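Local coordinates for protein eukaryotic peptide chain release factor GTP-binding subunit (Schizosaccharomyces pombe, PDB 1R5B) that serves as the GTP-binding subunit of the eukaryotic peptide chain release factor, a multidomain relative of elongation factor Tu, at residues Tyr382-Ile388 with Arg447-Gln453; Cys435-Phe439 with Lys461-Ile465. All blocks are in the same frame, centred on the assembly; numbering follows the deposited sequence.

Contact 1: residues Tyr382-Ile388 with Arg447-Gln453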
loop_
_atom_site.group_PDB
_atom_site.type_symbol
_atom_site.label_atom_id
_atom_site.label_comp_id
_atom_site.label_asym_id
_atom_site.label_seq_id
_atom_site.Cartn_x
_atom_site.Cartn_y
_atom_site.Cartn_z
ATOM N N TYR A 382 -2.274 -20.193 -26.682
ATOM C CA TYR A 382 -3.597 -19.596 -26.647
ATOM C C TYR A 382 -3.409 -18.094 -26.720
ATOM O O TYR A 382 -2.687 -17.550 -25.914
ATOM C CB TYR A 382 -4.328 -20.002 -25.367
ATOM C CG TYR A 382 -5.726 -19.449 -25.274
ATOM C CD1 TYR A 382 -6.149 -18.755 -24.144
ATOM C CD2 TYR A 382 -6.628 -19.615 -26.323
ATOM C CE1 TYR A 382 -7.430 -18.243 -24.062
ATOM C CE2 TYR A 382 -7.909 -19.107 -26.250
ATOM C CZ TYR A 382 -8.306 -18.423 -25.119
ATOM O OH TYR A 382 -9.581 -17.929 -25.053
ATOM N N SER A 383 -4.035 -17.431 -27.692
ATOM C CA SER A 383 -3.860 -15.988 -27.879
ATOM C C SER A 383 -5.068 -15.174 -27.426
ATOM O O SER A 383 -6.181 -15.368 -27.904
ATOM C CB SER A 383 -3.564 -15.649 -29.339
ATOM O OG SER A 383 -3.402 -14.245 -29.492
ATOM N N CYS A 384 -4.827 -14.261 -26.492
ATOM C CA CYS A 384 -5.811 -13.253 -26.108
ATOM C C CYS A 384 -5.100 -11.965 -25.735
ATOM O O CYS A 384 -3.872 -11.928 -25.615
ATOM C CB CYS A 384 -6.665 -13.737 -24.928
ATOM S SG CYS A 384 -5.731 -14.420 -23.544
ATOM N N VAL A 385 -5.880 -10.907 -25.559
ATOM C CA VAL A 385 -5.358 -9.657 -25.022
ATOM C C VAL A 385 -5.079 -9.848 -23.522
ATOM O O VAL A 385 -5.935 -10.356 -22.802
ATOM C CB VAL A 385 -6.364 -8.485 -25.251
ATOM C CG1 VAL A 385 -5.805 -7.171 -24.709
ATOM C CG2 VAL A 385 -6.708 -8.345 -26.731
ATOM N N MET A 386 -3.876 -9.485 -23.064
ATOM C CA MET A 386 -3.579 -9.392 -21.625
ATOM C C MET A 386 -3.602 -7.933 -21.206
ATOM O O MET A 386 -3.104 -7.073 -21.921
ATOM C CB MET A 386 -2.211 -9.990 -21.283
ATOM C CG MET A 386 -1.871 -10.006 -19.777
ATOM S SD MET A 386 -0.097 -10.004 -19.458
ATOM C CE MET A 386 0.058 -11.127 -18.282
ATOM N N HIS A 387 -4.196 -7.669 -20.047
ATOM C CA HIS A 387 -4.207 -6.341 -19.438
ATOM C C HIS A 387 -3.442 -6.478 -18.123
ATOM O O HIS A 387 -3.824 -7.331 -17.327
ATOM C CB HIS A 387 -5.653 -5.902 -19.149
ATOM C CG HIS A 387 -6.556 -5.884 -20.349
ATOM N ND1 HIS A 387 -7.128 -4.725 -20.827
ATOM C CD2 HIS A 387 -7.025 -6.885 -21.135
ATOM C CE1 HIS A 387 -7.893 -5.010 -21.870
ATOM N NE2 HIS A 387 -7.846 -6.313 -22.078
ATOM N N ILE A 388 -2.369 -5.699 -17.893
ATOM C CA ILE A 388 -1.597 -5.818 -16.630
ATOM C C ILE A 388 -1.706 -4.625 -15.713
ATOM O O ILE A 388 -1.687 -4.773 -14.489
ATOM C CB ILE A 388 -0.101 -6.062 -16.834
ATOM C CG1 ILE A 388 0.172 -6.781 -18.136
ATOM C CG2 ILE A 388 0.468 -6.881 -15.666
ATOM C CD1 ILE A 388 1.601 -7.317 -18.224
ATOM N N ARG A 447 -0.718 -7.636 -11.519
ATOM C CA ARG A 447 -2.093 -8.137 -11.543
ATOM C C ARG A 447 -2.731 -7.942 -12.924
ATOM O O ARG A 447 -2.724 -6.829 -13.434
ATOM C CB ARG A 447 -2.908 -7.392 -10.483
ATOM C CG ARG A 447 -4.390 -7.699 -10.471
ATOM C CD ARG A 447 -5.066 -7.400 -9.130
ATOM N NE ARG A 447 -6.529 -7.429 -9.198
ATOM C CZ ARG A 447 -7.340 -7.236 -8.154
ATOM N NH1 ARG A 447 -6.842 -7.008 -6.942
ATOM N NH2 ARG A 447 -8.658 -7.287 -8.315
ATOM N N PHE A 448 -3.308 -9.003 -13.510
ATOM C CA PHE A 448 -3.855 -8.932 -14.879
ATOM C C PHE A 448 -5.167 -9.699 -15.183
ATOM O O PHE A 448 -5.486 -10.708 -14.548
ATOM C CB PHE A 448 -2.779 -9.319 -15.890
ATOM C CG PHE A 448 -2.219 -10.689 -15.707
ATOM C CD1 PHE A 448 -2.835 -11.781 -16.316
ATOM C CD2 PHE A 448 -1.044 -10.892 -14.994
ATOM C CE1 PHE A 448 -2.305 -13.048 -16.189
ATOM C CE2 PHE A 448 -0.506 -12.166 -14.865
ATOM C CZ PHE A 448 -1.144 -13.244 -15.465
ATOM N N THR A 449 -5.919 -9.186 -16.163
ATOM C CA THR A 449 -7.136 -9.833 -16.664
ATOM C C THR A 449 -7.094 -10.062 -18.195
ATOM O O THR A 449 -6.656 -9.193 -18.953
ATOM C CB THR A 449 -8.408 -9.015 -16.274
ATOM O OG1 THR A 449 -8.795 -8.134 -17.339
ATOM C CG2 THR A 449 -8.146 -8.069 -15.123
ATOM N N LEU A 450 -7.574 -11.230 -18.633
ATOM C CA LEU A 450 -7.561 -11.631 -20.050
ATOM C C LEU A 450 -8.927 -11.408 -20.709
ATOM O O LEU A 450 -9.962 -11.628 -20.088
ATOM C CB LEU A 450 -7.130 -13.097 -20.180
ATOM C CG LEU A 450 -5.616 -13.348 -20.092
ATOM C CD1 LEU A 450 -4.915 -12.466 -19.071
ATOM C CD2 LEU A 450 -5.337 -14.798 -19.776
ATOM N N ARG A 451 -8.911 -10.960 -21.963
ATOM C CA ARG A 451 -10.126 -10.637 -22.715
ATOM C C ARG A 451 -10.111 -11.334 -24.081
ATOM O O ARG A 451 -9.148 -11.199 -24.840
ATOM C CB ARG A 451 -10.242 -9.119 -22.903
ATOM C CG ARG A 451 -10.938 -8.397 -21.754
ATOM C CD ARG A 451 -12.049 -7.439 -22.180
ATOM N NE ARG A 451 -13.185 -7.455 -21.253
ATOM C CZ ARG A 451 -14.185 -6.572 -21.258
ATOM N NH1 ARG A 451 -14.217 -5.576 -22.142
ATOM N NH2 ARG A 451 -15.164 -6.682 -20.366
ATOM N N ASP A 452 -11.182 -12.063 -24.398
ATOM C CA ASP A 452 -11.228 -12.870 -25.621
ATOM C C ASP A 452 -12.103 -12.223 -26.693
ATOM O O ASP A 452 -13.092 -12.804 -27.158
ATOM C CB ASP A 452 -11.691 -14.295 -25.300
ATOM C CG ASP A 452 -10.940 -15.343 -26.098
ATOM O OD1 ASP A 452 -11.571 -16.029 -26.936
ATOM O OD2 ASP A 452 -9.713 -15.549 -25.948
ATOM N N GLN A 453 -11.705 -11.014 -27.085
ATOM C CA GLN A 453 -12.401 -10.236 -28.110
ATOM C C GLN A 453 -13.876 -10.099 -27.744
ATOM O O GLN A 453 -14.769 -10.418 -28.534
ATOM C CB GLN A 453 -12.214 -10.862 -29.504
ATOM C CG GLN A 453 -10.744 -11.117 -29.924
ATOM C CD GLN A 453 -9.715 -10.203 -29.229
ATOM O OE1 GLN A 453 -9.744 -8.984 -29.395
ATOM N NE2 GLN A 453 -8.809 -10.804 -28.463
#
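Strands 385-387 and 447-451 run antiparallel, their axes 4.8 Å apart at 154°. Two hydrogen-bonded pairs join the main chains. At Val385 and Arg451, Arg451 N donates to Val385 O (3.2 Å), while the return bond from Val385 N to Arg451 O is weak at 3.4 Å. At His387 and Thr449, His387 N reaches Thr449 O (3.1 Å) and Thr449 N reaches His387 O (3.0 Å), an oxygen whose position is less certain. Met386 and Leu450 form the non-hydrogen-bonded pair between them; their backbones bond outward instead, to Glu393 and Ala458. Around them the side chains are apolar, suiting their burial: Cys384, just before the strand, sets SG 3.6 Å from Leu450 CG, and Met386 CE lies 3.3 Å from the Phe448 ring centroid, a CH-pi contact; SD, 4.6 Å away and oblique, adds a Met-aromatic one. The other face is more polar. His387 NE2 is buried without a partner, whereas Arg451, long enough to reach outward, forms a salt bridge with Glu29. Beyond the strands, Tyr382 OH lies 2.5 Å from Asp452 OD2. This is the edge pairing of an antiparallel sheet in the β-barrel domain characteristic of eEF1A-like C-terminal regions.

Contact 2: residues Cys435-Phe439 with Lys461-Ile465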
loop_
_atom_site.group_PDB
_atom_site.type_symbol
_atom_site.label_atom_id
_atom_site.label_comp_id
_atom_site.label_asym_id
_atom_site.label_seq_id
_atom_site.Cartn_x
_atom_site.Cartn_y
_atom_site.Cartn_z
ATOM N N CYS A 435 5.802 -3.680 -19.421
ATOM C CA CYS A 435 6.308 -3.430 -18.078
ATOM C C CYS A 435 5.520 -4.220 -17.081
ATOM O O CYS A 435 4.308 -4.305 -17.179
ATOM C CB CYS A 435 6.222 -1.950 -17.732
ATOM S SG CYS A 435 7.129 -0.920 -18.902
ATOM N N MET A 436 6.213 -4.800 -16.115
ATOM C CA MET A 436 5.578 -5.616 -15.090
ATOM C C MET A 436 6.563 -5.871 -13.955
ATOM O O MET A 436 7.774 -5.765 -14.132
ATOM C CB MET A 436 5.072 -6.954 -15.675
ATOM C CG MET A 436 6.176 -7.897 -16.170
ATOM S SD MET A 436 5.639 -9.533 -16.804
ATOM C CE MET A 436 4.677 -9.025 -18.098
ATOM N N GLU A 437 6.020 -6.164 -12.787
ATOM C CA GLU A 437 6.770 -6.699 -11.669
ATOM C C GLU A 437 5.971 -7.860 -11.068
ATOM O O GLU A 437 4.767 -7.989 -11.309
ATOM C CB GLU A 437 6.955 -5.633 -10.584
ATOM C CG GLU A 437 7.650 -4.363 -11.036
ATOM C CD GLU A 437 9.154 -4.462 -11.098
ATOM O OE1 GLU A 437 9.772 -5.205 -10.313
ATOM O OE2 GLU A 437 9.728 -3.756 -11.944
ATOM N N ARG A 438 6.640 -8.675 -10.264
ATOM C CA ARG A 438 5.956 -9.668 -9.440
ATOM C C ARG A 438 4.825 -9.005 -8.648
ATOM O O ARG A 438 5.016 -7.913 -8.115
ATOM C CB ARG A 438 6.945 -10.309 -8.467
ATOM C CG ARG A 438 8.096 -11.060 -9.144
ATOM C CD ARG A 438 8.768 -12.078 -8.246
ATOM N NE ARG A 438 9.402 -11.451 -7.091
ATOM C CZ ARG A 438 9.681 -12.068 -5.948
ATOM N NH1 ARG A 438 9.408 -13.357 -5.782
ATOM N NH2 ARG A 438 10.248 -11.389 -4.958
ATOM N N PHE A 439 3.658 -9.648 -8.578
ATOM C CA PHE A 439 2.543 -9.175 -7.751
ATOM C C PHE A 439 3.008 -8.944 -6.315
ATOM O O PHE A 439 2.596 -7.989 -5.657
ATOM C CB PHE A 439 1.407 -10.208 -7.771
ATOM C CG PHE A 439 0.186 -9.805 -6.970
ATOM C CD1 PHE A 439 -0.750 -8.915 -7.501
ATOM C CD2 PHE A 439 -0.022 -10.310 -5.694
ATOM C CE1 PHE A 439 -1.869 -8.531 -6.767
ATOM C CE2 PHE A 439 -1.152 -9.935 -4.950
ATOM C CZ PHE A 439 -2.077 -9.045 -5.490
ATOM N N LYS A 461 -1.917 -13.305 -11.685
ATOM C CA LYS A 461 -0.812 -12.506 -11.193
ATOM C C LYS A 461 0.504 -13.093 -11.675
ATOM O O LYS A 461 0.581 -14.295 -11.899
ATOM C CB LYS A 461 -0.835 -12.458 -9.667
ATOM C CG LYS A 461 -0.596 -13.792 -8.961
ATOM C CD LYS A 461 -1.484 -13.931 -7.724
ATOM C CE LYS A 461 -1.489 -15.354 -7.166
ATOM N NZ LYS A 461 -1.376 -15.366 -5.678
ATOM N N VAL A 462 1.538 -12.257 -11.811
ATOM C CA VAL A 462 2.844 -12.724 -12.282
ATOM C C VAL A 462 3.701 -13.066 -11.076
ATOM O O VAL A 462 3.642 -12.362 -10.087
ATOM C CB VAL A 462 3.573 -11.706 -13.258
ATOM C CG1 VAL A 462 2.784 -10.423 -13.468
ATOM C CG2 VAL A 462 5.015 -11.411 -12.823
ATOM N N VAL A 463 4.479 -14.149 -11.160
ATOM C CA VAL A 463 5.262 -14.656 -10.022
ATOM C C VAL A 463 6.768 -14.657 -10.244
ATOM O O VAL A 463 7.540 -14.802 -9.291
ATOM C CB VAL A 463 4.802 -16.095 -9.598
ATOM C CG1 VAL A 463 4.973 -17.099 -10.725
ATOM C CG2 VAL A 463 5.521 -16.571 -8.328
ATOM N N LYS A 464 7.192 -14.524 -11.496
ATOM C CA LYS A 464 8.619 -14.409 -11.797
ATOM C C LYS A 464 8.850 -13.733 -13.146
ATOM O O LYS A 464 8.129 -13.993 -14.108
ATOM C CB LYS A 464 9.295 -15.788 -11.770
ATOM C CG LYS A 464 10.804 -15.753 -12.067
ATOM C CD LYS A 464 11.582 -16.914 -11.426
ATOM C CE LYS A 464 12.397 -17.706 -12.454
ATOM N NZ LYS A 464 13.710 -18.198 -11.925
ATOM N N ILE A 465 9.850 -12.853 -13.193
ATOM C CA ILE A 465 10.272 -12.196 -14.433
ATOM C C ILE A 465 11.427 -12.994 -15.010
ATOM O O ILE A 465 12.241 -13.518 -14.259
ATOM C CB ILE A 465 10.765 -10.759 -14.151
ATOM C CG1 ILE A 465 9.707 -9.944 -13.391
ATOM C CG2 ILE A 465 11.204 -10.057 -15.454
ATOM C CD1 ILE A 465 8.462 -9.657 -14.181
#
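Lys461 opens the strand side of the contact with its aliphatic base: its CB packs 3.7 Å from Phe439 CB, and its long chain then leads away so that NZ can hydrogen-bond Met38 O. Val462 follows and provides the one hydrogen bond between the segments, its O accepting from Phe439 N at 3.1 Å with a nearly straight 169° angle. Its compact branched side chain packs beside the loop, with CG2 3.8 Å from Glu437 O and 4.4 Å from Met436 SD. The loop thus lies against strand 457-466 of the C-terminal antiparallel β-barrel domain of eEF1A-like proteins, on the chain segment leading from strand 433-435 to helix 443-446. At Val463 the psi of -16° interrupts the extended backbone, and the CA-to-CB bonds of both Val463 and Lys464 point away from the loop. Val463 therefore contributes mainly its carbonyl: O lies 3.2 Å from Arg438 CD and near the plane of the guanidinium, whose charge is met by salt bridges to Glu440 and Asp441. Lys464, at an exposed position that suits its charge, comes close mainly through its backbone, with CA 4.3 Å from Arg438 CD. Ile465 turns back toward the loop; its CD1 methyl sits 3.5 Å from Met436 CG and 4.2 Å from Glu437 CA, the unbranched, flexible Met436 side chain fitting against the stiffer, beta-branched Ile465.

Overall arrangement
Contacts 1 and 2 belong to one domain, their centres 15 Å apart, and their segments alternate along the chain. They share a sheet, since strands 447-451 and 457-466 are consecutive in sequence and antiparallel neighbours: contact 1 adds strand 385-387 beyond the first, and contact 2 sets segment 435-439, which is mostly loop, against the second. The two pack directly against each other. Phe448 CE2 lies 3.5 Å from Lys461 C and Arg447 CB 4.0 Å from Phe439 CD1, while Ile388 CD1 and Met436 CE, 3.5 Å apart, make an apolar contact. Contact 2 is nearer the centre of the chain, about 17 Å between centres against about 25 Å for contact 1.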